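Local atomic coordinates of salmonella typhimurium DB7155 bacteriophage DET7 tailspike (Bacteriophage, PDB entry 2V5I), a protein that probably binds and hydrolyses the O-antigen of Salmonella as the trimeric tailspike, or receptor-binding protein, of a bacteriophage. Residues I386-I389 / G390-V394. Numbering follows the deposited sequence.
Sequences IIII and GDCIV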
loop_
_atom_site.group_PDB
_atom_site.type_symbol
_atom_site.label_atom_id
_atom_site.label_comp_id
_atom_site.label_asym_id
_atom_site.label_seq_id
_atom_site.Cartn_x
_atom_site.Cartn_y
_atom_site.Cartn_z
ATOM N N ILE A 386 -20.083 3.987 4.980
ATOM C CA ILE A 386 -19.238 4.768 4.118
ATOM C C ILE A 386 -20.142 5.891 3.574
ATOM O O ILE A 386 -21.115 5.606 2.884
ATOM C CB ILE A 386 -18.706 3.884 2.958
ATOM C CG1 ILE A 386 -17.861 2.704 3.482
ATOM C CG2 ILE A 386 -17.959 4.705 1.950
ATOM C CD1 ILE A 386 -17.768 1.531 2.462
ATOM N N ILE A 387 -19.815 7.147 3.855
ATOM C CA ILE A 387 -20.632 8.305 3.479
ATOM C C ILE A 387 -19.757 9.278 2.703
ATOM O O ILE A 387 -18.660 9.617 3.151
ATOM C CB ILE A 387 -21.122 9.009 4.737
ATOM C CG1 ILE A 387 -22.043 8.076 5.528
ATOM C CG2 ILE A 387 -21.792 10.357 4.373
ATOM C CD1 ILE A 387 -21.953 8.271 7.063
ATOM N N ILE A 388 -20.200 9.651 1.499
ATOM C CA ILE A 388 -19.591 10.704 0.718
ATOM C C ILE A 388 -20.731 11.632 0.343
ATOM O O ILE A 388 -21.713 11.197 -0.226
ATOM C CB ILE A 388 -18.883 10.192 -0.564
ATOM C CG1 ILE A 388 -17.823 9.134 -0.210
ATOM C CG2 ILE A 388 -18.270 11.355 -1.330
ATOM C CD1 ILE A 388 -17.176 8.493 -1.427
ATOM N N ILE A 389 -20.581 12.933 0.603
ATOM C CA ILE A 389 -21.695 13.877 0.404
ATOM C C ILE A 389 -21.760 14.452 -0.999
ATOM O O ILE A 389 -22.830 14.473 -1.601
ATOM C CB ILE A 389 -21.579 15.057 1.389
ATOM C CG1 ILE A 389 -21.636 14.553 2.818
ATOM C CG2 ILE A 389 -22.659 16.112 1.107
ATOM C CD1 ILE A 389 -22.934 13.837 3.220
ATOM N N GLY A 390 -20.630 14.897 -1.535
ATOM C CA GLY A 390 -20.586 15.572 -2.816
ATOM C C GLY A 390 -20.175 14.760 -4.021
ATOM O O GLY A 390 -20.268 13.517 -4.015
ATOM N N ASP A 391 -19.817 15.459 -5.103
ATOM C CA ASP A 391 -19.578 14.857 -6.429
ATOM C C ASP A 391 -18.161 14.296 -6.541
ATOM O O ASP A 391 -17.259 14.997 -6.991
ATOM C CB ASP A 391 -19.800 15.882 -7.538
ATOM C CG ASP A 391 -18.925 17.155 -7.382
ATOM O OD1 ASP A 391 -18.758 17.699 -6.249
ATOM O OD2 ASP A 391 -18.392 17.618 -8.422
ATOM N N CYS A 392 -17.987 13.056 -6.099
ATOM C CA CYS A 392 -16.640 12.459 -5.991
ATOM C C CYS A 392 -16.534 11.209 -6.888
ATOM O O CYS A 392 -17.515 10.792 -7.502
ATOM C CB CYS A 392 -16.377 12.143 -4.519
ATOM S SG CYS A 392 -16.246 13.745 -3.527
ATOM N N ILE A 393 -15.321 10.659 -6.976
ATOM C CA ILE A 393 -15.013 9.434 -7.748
ATOM C C ILE A 393 -14.375 8.472 -6.771
ATOM O O ILE A 393 -13.502 8.892 -5.986
ATOM C CB ILE A 393 -13.978 9.740 -8.878
ATOM C CG1 ILE A 393 -14.558 10.682 -9.937
ATOM C CG2 ILE A 393 -13.408 8.471 -9.528
ATOM C CD1 ILE A 393 -15.728 10.174 -10.635
ATOM N N VAL A 394 -14.837 7.209 -6.752
ATOM C CA VAL A 394 -14.165 6.163 -5.987
ATOM C C VAL A 394 -13.688 5.096 -6.984
ATOM O O VAL A 394 -14.478 4.584 -7.756
ATOM C CB VAL A 394 -15.103 5.545 -4.928
ATOM C CG1 VAL A 394 -14.359 4.516 -4.144
ATOM C CG2 VAL A 394 -15.617 6.629 -4.083
HETATM O O HOH W 1 -21.810 11.412 -3.069
#
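I388 and V394 meet inside the right-handed parallel beta-helix of the tailspike, where the chain turns from strand 386-388 into strand 393-398. From its CB, which points toward the inside of the turn, the I388 side chain divides in two. With CG1 turned beside the backbone N (chi1 -56°), the methyl CG2 lies anti to that N and rests against C392, 3.8 Å from the C392 CB and equally far from the C392 SG. The other branch leaves through CG1, and because chi2 is extended at 175° it reaches across the corner until I388 CD1 meets CG2 of V394 at 3.6 Å. The two branches thus line the inner side of the turn with apolar contacts to C392 and V394. Neighbouring coils enclose the group, with I388 also touching M359 of strand 357-364 and A414 of strand 412-414, and V394 packing on I419. At the bend, D391 is the centre of an inverse gamma turn, and N416 donates a hydrogen bond to the carbonyl oxygen of I389. Two backbone carbonyls at the turn share one water, which donates to I388 O at 2.9 Å and to G390 O at 2.8 Å.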